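Local coordinates for protein choline dehydrogenase and related flavoproteins (Aspergillus oryzae, PDB 3Q9T) that oxidises formate as a flavin-dependent oxidase of the glucose-methanol-choline family, with 8-formyl-FAD as its bound cofactor, at residues 90-101 with 201-212. Residues are numbered along the deposited sequence; the frame is centred on the assembly and turned at random.
Sequences LGGSSSLNYFTW and DTIYRGQRSGSF. With FAY ([(2R,3S,4R,5R)-5-(6-amino-9H-purin-9-yl)-3,4-dihydroxytetrahydrofuran-2-yl]methyl (2R,3S,4S)-5-(8-formyl-7-methyl-2,4-dioxo-3,4-dihydrobenzo[g]pteridin-10(2H)-yl)-2,3,4-trihydroxypentyl dihydrogen diphosphate), chain D.
The guanidinium of Arg208 lies buried between the CE1-CZ rim of Phe99 and the backbone turn at Ser95, gripping a single carbonyl oxygen with both terminal nitrogens. Arg208 NH1 and NH2 each stand 3.1 Å from Asn97 O; NH2 approaches in the carbonyl plane on a lone pair, whereas NH1 comes from above that plane. Phe99 CE1 sits over the centre of one guanidinium face, 3.2 Å from Arg208 CZ, with the two planes 30° apart, and Ser95 O lies over the opposite face. A bend at chi3 (-70°) turns the otherwise extended arginine into this slot, where NH1 also makes weak bonds to Ser94 O and Asn97 OD1, and NE bonds to Ile49 O. One face of the Phe99 ring receives Ile203 CD1 in a CH-pi contact, 3.6 Å from the ring centroid.

Within the interrupted strand 195-204, Thr202 N donates to Phe99 O (2.7 Å), beside the antiparallel, non-hydrogen-bonded pair Thr100-Asp201. At the far end a nearly straight bond from Ser211 N to Ser94 OG (3.0 Å, 170°) joins the 3-10 turn 93-95 to the 210-212 loop; Ser94 OG also donates to Gly91 O within its own segment.

The other side of segment 90-101 holds the cofactor: Ser93 N binds a phosphate oxygen, Asn97 ND2 binds ribityl O2' and Gln555 OE1, and Thr100 O accepts from flavin N3. Arg208 is thus a second-shell residue, fixing the backbone that carries these groups, and its buried positive charge probably polarises the Asn97 carbonyl beside the flavin site.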
ATOM      1  N   LEU A  90      -2.120 -14.354  26.037  1.00 17.96           N
ATOM      2  CA  LEU A  90      -3.338 -14.749  26.738  1.00 16.27           C
ATOM      3  C   LEU A  90      -4.170 -13.481  26.827  1.00 21.37           C
ATOM      4  O   LEU A  90      -3.635 -12.395  27.103  1.00 18.18           O
ATOM      5  CB  LEU A  90      -3.029 -15.282  28.140  1.00 19.58           C
ATOM      6  CG  LEU A  90      -4.225 -15.891  28.883  1.00 21.43           C
ATOM      7  CD1 LEU A  90      -4.790 -17.109  28.139  1.00 16.98           C
ATOM      8  CD2 LEU A  90      -3.841 -16.278  30.294  1.00 18.27           C
ATOM      9  N   GLY A  91      -5.463 -13.603  26.551  1.00 18.99           N
ATOM     10  CA  GLY A  91      -6.328 -12.436  26.516  1.00 19.03           C
ATOM     11  C   GLY A  91      -6.486 -11.900  25.106  1.00 16.51           C
ATOM     12  O   GLY A  91      -7.389 -11.119  24.825  1.00 16.98           O
ATOM     13  N   GLY A  92      -5.603 -12.323  24.212  1.00 17.01           N
ATOM     14  CA  GLY A  92      -5.710 -11.946  22.819  1.00 20.81           C
ATOM     15  C   GLY A  92      -5.801 -10.443  22.655  1.00 16.95           C
ATOM     16  O   GLY A  92      -5.081  -9.684  23.306  1.00 18.60           O
ATOM     17  N   SER A  93      -6.709 -10.006  21.803  1.00 14.68           N
ATOM     18  CA  SER A  93      -6.820  -8.579  21.524  1.00 13.43           C
ATOM     19  C   SER A  93      -7.408  -7.765  22.669  1.00 19.42           C
ATOM     20  O   SER A  93      -7.269  -6.546  22.673  1.00 22.87           O
ATOM     21  CB  SER A  93      -7.594  -8.335  20.232  1.00 19.29           C
ATOM     22  OG  SER A  93      -6.889  -8.883  19.127  1.00 20.45           O
ATOM     23  N   SER A  94      -8.057  -8.415  23.639  1.00 18.55           N
ATOM     24  CA  SER A  94      -8.497  -7.700  24.853  1.00 17.68           C
ATOM     25  C   SER A  94      -7.293  -7.274  25.723  1.00 18.93           C
ATOM     26  O   SER A  94      -7.425  -6.486  26.656  1.00 21.76           O
ATOM     27  CB  SER A  94      -9.489  -8.544  25.672  1.00 13.86           C
ATOM     28  OG  SER A  94      -8.824  -9.550  26.429  1.00 18.22           O
ATOM     29  N   SER A  95      -6.122  -7.811  25.411  1.00 18.87           N
ATOM     30  CA  SER A  95      -4.884  -7.416  26.079  1.00 16.60           C
ATOM     31  C   SER A  95      -4.156  -6.241  25.429  1.00 15.91           C
ATOM     32  O   SER A  95      -3.192  -5.720  25.999  1.00 21.67           O
ATOM     33  CB  SER A  95      -3.923  -8.592  26.146  1.00 15.16           C
ATOM     34  OG  SER A  95      -4.376  -9.550  27.082  1.00 19.99           O
ATOM     35  N   LEU A  96      -4.576  -5.825  24.239  1.00 16.83           N
ATOM     36  CA  LEU A  96      -3.947  -4.643  23.644  1.00 20.73           C
ATOM     37  C   LEU A  96      -4.921  -3.609  23.066  1.00 18.25           C
ATOM     38  O   LEU A  96      -4.487  -2.670  22.396  1.00 16.19           O
ATOM     39  CB  LEU A  96      -2.849  -5.013  22.624  1.00 13.31           C
ATOM     40  CG  LEU A  96      -3.081  -5.990  21.469  1.00 16.74           C
ATOM     41  CD1 LEU A  96      -4.373  -5.746  20.700  1.00 17.83           C
ATOM     42  CD2 LEU A  96      -1.870  -6.021  20.511  1.00 18.09           C
ATOM     43  N   ASN A  97      -6.216  -3.772  23.346  1.00 17.60           N
ATOM     44  CA  ASN A  97      -7.249  -2.897  22.767  1.00 17.61           C
ATOM     45  C   ASN A  97      -7.406  -1.566  23.500  1.00 18.96           C
ATOM     46  O   ASN A  97      -6.681  -1.307  24.467  1.00 20.35           O
ATOM     47  CB  ASN A  97      -8.593  -3.637  22.567  1.00 18.87           C
ATOM     48  CG  ASN A  97      -9.394  -3.813  23.874  1.00 21.79           C
ATOM     49  OD1 ASN A  97      -9.094  -3.201  24.900  1.00 17.64           O
ATOM     50  ND2 ASN A  97     -10.434  -4.643  23.817  1.00 15.10           N
ATOM     51  N   TYR A  98      -8.311  -0.705  23.023  1.00 19.87           N
ATOM     52  CA  TYR A  98      -8.447   0.641  23.602  1.00 19.44           C
ATOM     53  C   TYR A  98      -9.701   0.818  24.490  1.00 21.88           C
ATOM     54  O   TYR A  98     -10.288   1.907  24.595  1.00 16.73           O
ATOM     55  CB  TYR A  98      -8.289   1.735  22.521  1.00 19.01           C
ATOM     56  CG  TYR A  98      -7.050   1.486  21.684  1.00 22.93           C
ATOM     57  CD1 TYR A  98      -7.071   1.641  20.302  1.00 23.42           C
ATOM     58  CD2 TYR A  98      -5.862   1.050  22.282  1.00 22.35           C
ATOM     59  CE1 TYR A  98      -5.944   1.376  19.534  1.00 21.85           C
ATOM     60  CE2 TYR A  98      -4.729   0.778  21.524  1.00 19.72           C
ATOM     61  CZ  TYR A  98      -4.780   0.942  20.146  1.00 21.16           C
ATOM     62  OH  TYR A  98      -3.673   0.665  19.372  1.00 15.14           O
ATOM     63  N   PHE A  99     -10.099  -0.292  25.103  1.00 16.08           N
ATOM     64  CA  PHE A  99     -10.866  -0.297  26.351  1.00 19.73           C
ATOM     65  C   PHE A  99     -12.358  -0.021  26.266  1.00 19.57           C
ATOM     66  O   PHE A  99     -13.108  -0.502  27.116  1.00 23.14           O
ATOM     67  CB  PHE A  99     -10.235   0.664  27.364  1.00 14.78           C
ATOM     68  CG  PHE A  99      -8.770   0.513  27.486  1.00 16.60           C
ATOM     69  CD1 PHE A  99      -8.224  -0.598  28.137  1.00 18.01           C
ATOM     70  CD2 PHE A  99      -7.918   1.465  26.959  1.00 18.66           C
ATOM     71  CE1 PHE A  99      -6.843  -0.745  28.267  1.00 13.69           C
ATOM     72  CE2 PHE A  99      -6.533   1.316  27.075  1.00 19.31           C
ATOM     73  CZ  PHE A  99      -6.003   0.197  27.726  1.00 16.89           C
ATOM     74  N   THR A 100     -12.784   0.759  25.277  1.00 18.38           N
ATOM     75  CA  THR A 100     -14.182   1.166  25.194  1.00 20.10           C
ATOM     76  C   THR A 100     -15.136  -0.022  25.265  1.00 21.81           C
ATOM     77  O   THR A 100     -14.903  -1.074  24.666  1.00 19.66           O
ATOM     78  CB  THR A 100     -14.500   1.997  23.952  1.00 23.13           C
ATOM     79  OG1 THR A 100     -13.421   2.902  23.677  1.00 22.98           O
ATOM     80  CG2 THR A 100     -15.770   2.807  24.194  1.00 17.01           C
ATOM     81  N   TRP A 101     -16.202   0.159  26.035  1.00 20.61           N
ATOM     82  CA  TRP A 101     -17.158  -0.902  26.307  1.00 17.49           C
ATOM     83  C   TRP A 101     -18.530  -0.378  25.972  1.00 18.33           C
ATOM     84  O   TRP A 101     -19.090   0.429  26.721  1.00 18.09           O
ATOM     85  CB  TRP A 101     -17.092  -1.290  27.772  1.00 18.61           C
ATOM     86  CG  TRP A 101     -18.029  -2.392  28.185  1.00 17.81           C
ATOM     87  CD1 TRP A 101     -19.294  -2.248  28.665  1.00 12.52           C
ATOM     88  CD2 TRP A 101     -17.751  -3.805  28.200  1.00 18.42           C
ATOM     89  NE1 TRP A 101     -19.828  -3.478  28.971  1.00 16.21           N
ATOM     90  CE2 TRP A 101     -18.902  -4.450  28.697  1.00 15.77           C
ATOM     91  CE3 TRP A 101     -16.645  -4.581  27.834  1.00 15.73           C
ATOM     92  CZ2 TRP A 101     -18.983  -5.832  28.834  1.00 15.97           C
ATOM     93  CZ3 TRP A 101     -16.724  -5.953  27.970  1.00 21.09           C
ATOM     94  CH2 TRP A 101     -17.887  -6.569  28.467  1.00 17.57           C
ATOM     95  N   ASP A 201     -15.354   1.718  30.143  1.00 19.06           N
ATOM     96  CA  ASP A 201     -14.104   1.158  29.709  1.00 20.79           C
ATOM     97  C   ASP A 201     -13.769  -0.112  30.454  1.00 20.83           C
ATOM     98  O   ASP A 201     -14.182  -0.291  31.596  1.00 24.76           O
ATOM     99  CB  ASP A 201     -12.997   2.172  29.943  1.00 19.76           C
ATOM    100  CG  ASP A 201     -13.022   3.284  28.938  1.00 23.96           C
ATOM    101  OD1 ASP A 201     -13.491   4.391  29.279  1.00 24.99           O
ATOM    102  OD2 ASP A 201     -12.579   3.038  27.794  1.00 25.02           O
ATOM    103  N   THR A 202     -12.995  -0.980  29.810  1.00 25.55           N
ATOM    104  CA  THR A 202     -12.416  -2.136  30.499  1.00 19.92           C
ATOM    105  C   THR A 202     -11.153  -1.690  31.238  1.00 24.51           C
ATOM    106  O   THR A 202     -10.052  -2.244  31.052  1.00 24.75           O
ATOM    107  CB  THR A 202     -12.134  -3.315  29.548  1.00 24.86           C
ATOM    108  OG1 THR A 202     -11.483  -2.840  28.356  1.00 20.92           O
ATOM    109  CG2 THR A 202     -13.457  -4.027  29.176  1.00 16.56           C
ATOM    110  N   ILE A 203     -11.340  -0.666  32.069  1.00 20.25           N
ATOM    111  CA  ILE A 203     -10.304  -0.151  32.965  1.00 20.40           C
ATOM    112  C   ILE A 203     -10.919   0.055  34.355  1.00 24.16           C
ATOM    113  O   ILE A 203     -12.071   0.483  34.476  1.00 20.46           O
ATOM    114  CB  ILE A 203      -9.743   1.188  32.450  1.00 19.94           C
ATOM    115  CG1 ILE A 203      -9.115   0.997  31.051  1.00 17.25           C
ATOM    116  CG2 ILE A 203      -8.733   1.753  33.439  1.00 21.80           C
ATOM    117  CD1 ILE A 203      -8.764   2.278  30.325  1.00 19.81           C
ATOM    118  N   TYR A 204     -10.169  -0.278  35.398  1.00 20.93           N
ATOM    119  CA  TYR A 204     -10.617  -0.021  36.763  1.00 26.96           C
ATOM    120  C   TYR A 204      -9.417   0.148  37.668  1.00 27.47           C
ATOM    121  O   TYR A 204      -8.469  -0.646  37.617  1.00 30.21           O
ATOM    122  CB  TYR A 204     -11.537  -1.129  37.277  1.00 25.30           C
ATOM    123  CG  TYR A 204     -12.145  -0.849  38.637  1.00 30.30           C
ATOM    124  CD1 TYR A 204     -12.862   0.319  38.870  1.00 32.81           C
ATOM    125  CD2 TYR A 204     -12.020  -1.760  39.683  1.00 33.65           C
ATOM    126  CE1 TYR A 204     -13.421   0.586  40.108  1.00 34.78           C
ATOM    127  CE2 TYR A 204     -12.579  -1.505  40.930  1.00 35.76           C
ATOM    128  CZ  TYR A 204     -13.279  -0.332  41.132  1.00 39.62           C
ATOM    129  OH  TYR A 204     -13.844  -0.070  42.352  1.00 39.55           O
ATOM    130  N   ARG A 205      -9.462   1.190  38.490  1.00 27.10           N
ATOM    131  CA  ARG A 205      -8.304   1.586  39.275  1.00 24.96           C
ATOM    132  C   ARG A 205      -7.063   1.546  38.409  1.00 25.90           C
ATOM    133  O   ARG A 205      -6.055   0.949  38.795  1.00 29.53           O
ATOM    134  CB  ARG A 205      -8.140   0.658  40.478  1.00 34.27           C
ATOM    135  CG  ARG A 205      -9.176   0.886  41.577  1.00 40.82           C
ATOM    136  CD  ARG A 205      -9.070  -0.203  42.626  1.00 52.72           C
ATOM    137  NE  ARG A 205      -9.000   0.323  43.988  1.00 79.38           N
ATOM    138  CZ  ARG A 205      -7.870   0.600  44.637  1.00 83.36           C
ATOM    139  NH1 ARG A 205      -6.690   0.411  44.053  1.00 69.04           N
ATOM    140  NH2 ARG A 205      -7.920   1.071  45.878  1.00 80.32           N
ATOM    141  N   GLY A 206      -7.150   2.160  37.226  1.00 22.82           N
ATOM    142  CA  GLY A 206      -5.999   2.323  36.340  1.00 18.87           C
ATOM    143  C   GLY A 206      -5.301   1.036  35.913  1.00 23.22           C
ATOM    144  O   GLY A 206      -4.130   1.031  35.549  1.00 24.59           O
ATOM    145  N   GLN A 207      -6.019  -0.071  35.965  1.00 23.50           N
ATOM    146  CA  GLN A 207      -5.486  -1.326  35.466  1.00 30.49           C
ATOM    147  C   GLN A 207      -6.373  -1.818  34.336  1.00 25.41           C
ATOM    148  O   GLN A 207      -7.589  -1.677  34.405  1.00 23.91           O
ATOM    149  CB  GLN A 207      -5.425  -2.373  36.590  1.00 31.78           C
ATOM    150  CG  GLN A 207      -4.368  -2.094  37.663  1.00 39.16           C
ATOM    151  CD  GLN A 207      -3.224  -3.092  37.631  1.00 48.27           C
ATOM    152  OE1 GLN A 207      -2.056  -2.724  37.800  1.00 54.04           O
ATOM    153  NE2 GLN A 207      -3.552  -4.365  37.411  1.00 51.03           N
ATOM    154  N   ARG A 208      -5.769  -2.404  33.305  1.00 28.18           N
ATOM    155  CA  ARG A 208      -6.538  -3.006  32.226  1.00 23.71           C
ATOM    156  C   ARG A 208      -7.316  -4.239  32.684  1.00 17.57           C
ATOM    157  O   ARG A 208      -6.805  -5.055  33.432  1.00 23.75           O
ATOM    158  CB  ARG A 208      -5.625  -3.420  31.069  1.00 20.29           C
ATOM    159  CG  ARG A 208      -6.378  -4.141  29.941  1.00 19.29           C
ATOM    160  CD  ARG A 208      -5.419  -4.803  28.941  1.00 21.27           C
ATOM    161  NE  ARG A 208      -4.694  -3.830  28.121  1.00 23.28           N
ATOM    162  CZ  ARG A 208      -5.197  -3.243  27.032  1.00 19.21           C
ATOM    163  NH1 ARG A 208      -6.437  -3.527  26.623  1.00 13.42           N
ATOM    164  NH2 ARG A 208      -4.452  -2.393  26.337  1.00 16.18           N
ATOM    165  N   SER A 209      -8.540  -4.380  32.192  1.00 20.11           N
ATOM    166  CA  SER A 209      -9.351  -5.569  32.438  1.00 24.59           C
ATOM    167  C   SER A 209      -9.400  -6.416  31.176  1.00 26.94           C
ATOM    168  O   SER A 209     -10.213  -6.155  30.281  1.00 25.70           O
ATOM    169  CB  SER A 209     -10.783  -5.183  32.827  1.00 25.90           C
ATOM    170  OG  SER A 209     -10.795  -4.246  33.887  1.00 24.84           O
ATOM    171  N   GLY A 210      -8.526  -7.418  31.110  1.00 26.15           N
ATOM    172  CA  GLY A 210      -8.473  -8.343  29.994  1.00 26.27           C
ATOM    173  C   GLY A 210      -9.170  -9.668  30.266  1.00 24.72           C
ATOM    174  O   GLY A 210      -9.468 -10.005  31.419  1.00 20.12           O
ATOM    175  N   SER A 211      -9.423 -10.424  29.200  1.00 14.36           N
ATOM    176  CA  SER A 211     -10.142 -11.691  29.301  1.00 16.43           C
ATOM    177  C   SER A 211      -9.368 -12.740  30.121  1.00 21.32           C
ATOM    178  O   SER A 211      -9.944 -13.728  30.586  1.00 19.62           O
ATOM    179  CB  SER A 211     -10.495 -12.218  27.900  1.00 19.48           C
ATOM    180  OG  SER A 211      -9.383 -12.851  27.268  1.00 22.13           O
ATOM    181  N   PHE A 212      -8.067 -12.516  30.308  1.00 23.15           N
ATOM    182  CA  PHE A 212      -7.248 -13.397  31.152  1.00 21.76           C
ATOM    183  C   PHE A 212      -7.748 -13.440  32.600  1.00 23.77           C
ATOM    184  O   PHE A 212      -7.417 -14.352  33.357  1.00 24.94           O
ATOM    185  CB  PHE A 212      -5.782 -12.973  31.119  1.00 19.87           C
ATOM    186  CG  PHE A 212      -5.574 -11.501  31.344  1.00 25.73           C
ATOM    187  CD1 PHE A 212      -5.222 -10.670  30.290  1.00 20.16           C
ATOM    188  CD2 PHE A 212      -5.743 -10.948  32.604  1.00 22.34           C
ATOM    189  CE1 PHE A 212      -5.028  -9.311  30.492  1.00 22.77           C
ATOM    190  CE2 PHE A 212      -5.568  -9.584  32.814  1.00 23.91           C
ATOM    191  CZ  PHE A 212      -5.207  -8.766  31.761  1.00 29.47           C
TER
HETATM  192  P   FAY D 600     -11.624 -12.375  19.695  1.00 20.09           P
HETATM  193  N1  FAY D 600     -13.089  -3.207  20.688  1.00 18.46           N
HETATM  194  C2  FAY D 600     -13.722  -2.429  21.655  1.00 22.42           C
HETATM  195  O2  FAY D 600     -14.816  -2.762  22.093  1.00 21.13           O
HETATM  196  N3  FAY D 600     -12.969  -1.593  22.452  1.00 25.79           N
HETATM  197  C4  FAY D 600     -11.789  -1.096  21.956  1.00 28.72           C
HETATM  198  O4  FAY D 600     -11.511   0.090  22.218  1.00 23.69           O
HETATM  199  N5  FAY D 600      -9.949  -1.400  20.467  1.00 21.58           N
HETATM  200  C6  FAY D 600      -7.895  -1.915  19.450  1.00 24.40           C
HETATM  201  C7  FAY D 600      -7.046  -2.796  18.802  1.00 21.72           C
HETATM  202  C8  FAY D 600      -7.513  -4.065  18.446  1.00 20.79           C
HETATM  203  O8  FAY D 600      -6.849  -6.215  17.793  1.00 19.63           O
HETATM  204  C9  FAY D 600      -8.789  -4.472  18.858  1.00 16.48           C
HETATM  205  PA  FAY D 600      -8.803 -12.418  19.913  1.00 14.25           P
HETATM  206  C1' FAY D 600     -11.556  -5.298  19.410  1.00 24.93           C
HETATM  207  C10 FAY D 600     -11.798  -2.921  20.309  1.00 18.45           C
HETATM  208  N10 FAY D 600     -11.020  -3.887  19.665  1.00 19.96           N
HETATM  209  N1A FAY D 600      -2.188 -20.728  17.306  1.00 15.27           N
HETATM  210  O1A FAY D 600      -7.745 -11.853  19.024  1.00 23.36           O
HETATM  211  C1B FAY D 600      -4.791 -16.734  19.507  1.00 19.89           C
HETATM  212  O1P FAY D 600     -11.851 -13.318  20.852  1.00 19.08           O
HETATM  213  C2' FAY D 600     -11.400  -6.208  20.651  1.00 17.40           C
HETATM  214  O2' FAY D 600     -10.128  -6.008  21.155  1.00 19.25           O
HETATM  215  C2A FAY D 600      -2.386 -20.490  18.653  1.00 16.55           C
HETATM  216  O2A FAY D 600      -9.063 -11.607  21.145  1.00 19.13           O
HETATM  217  C2B FAY D 600      -4.374 -15.274  19.545  1.00 19.89           C
HETATM  218  O2B FAY D 600      -3.062 -15.081  20.043  1.00 15.16           O
HETATM  219  O2P FAY D 600     -12.604 -12.647  18.568  1.00 19.13           O
HETATM  220  C3' FAY D 600     -11.694  -7.743  20.607  1.00 28.07           C
HETATM  221  O3' FAY D 600     -10.792  -8.564  21.346  1.00 19.81           O
HETATM  222  N3A FAY D 600      -3.099 -19.379  19.073  1.00 19.60           N
HETATM  223  C3B FAY D 600      -5.407 -14.694  20.484  1.00 19.81           C
HETATM  224  O3B FAY D 600      -4.993 -14.929  21.807  1.00 17.67           O
HETATM  225  O3P FAY D 600     -10.151 -12.608  19.084  1.00 18.13           O
HETATM  226  C4' FAY D 600     -11.816  -8.345  19.230  1.00 24.13           C
HETATM  227  O4' FAY D 600     -12.723  -7.505  18.520  1.00 20.95           O
HETATM  228  C4A FAY D 600      -3.612 -18.523  18.153  1.00 19.34           C
HETATM  229  C4B FAY D 600      -6.628 -15.548  20.247  1.00 18.64           C
HETATM  230  O4B FAY D 600      -6.195 -16.697  19.539  1.00 18.15           O
HETATM  231  C4X FAY D 600     -11.208  -1.772  20.867  1.00 26.10           C
HETATM  232  C5' FAY D 600     -12.316  -9.809  19.309  1.00 26.42           C
HETATM  233  O5' FAY D 600     -11.649 -10.791  20.116  1.00 23.62           O
HETATM  234  C5A FAY D 600      -3.431 -18.752  16.791  1.00 21.79           C
HETATM  235  C5B FAY D 600      -7.690 -14.793  19.472  1.00 17.68           C
HETATM  236  O5B FAY D 600      -8.325 -13.907  20.361  1.00 19.03           O
HETATM  237  C5X FAY D 600      -9.229  -2.252  19.658  1.00 28.26           C
HETATM  238  C6A FAY D 600      -2.707 -19.861  16.359  1.00 25.55           C
HETATM  239  N6A FAY D 600      -2.448 -20.027  15.055  1.00 22.15           N
HETATM  240  N7A FAY D 600      -4.045 -17.757  16.118  1.00 20.75           N
HETATM  241  C7M FAY D 600      -5.706  -2.279  18.337  1.00 18.34           C
HETATM  242  C8A FAY D 600      -4.618 -16.914  17.002  1.00 14.35           C
HETATM  243  C8M FAY D 600      -6.507  -5.101  18.122  1.00 20.01           C
HETATM  244  C9A FAY D 600      -9.681  -3.562  19.423  1.00 19.63           C
HETATM  245  N9A FAY D 600      -4.353 -17.371  18.259  1.00 22.10           N
HETATM  246  O   HOH W   1      -9.224  -4.193  27.639  1.00 15.45           O
HETATM  247  O   HOH W   2     -12.599   4.668  25.887  1.00 20.45           O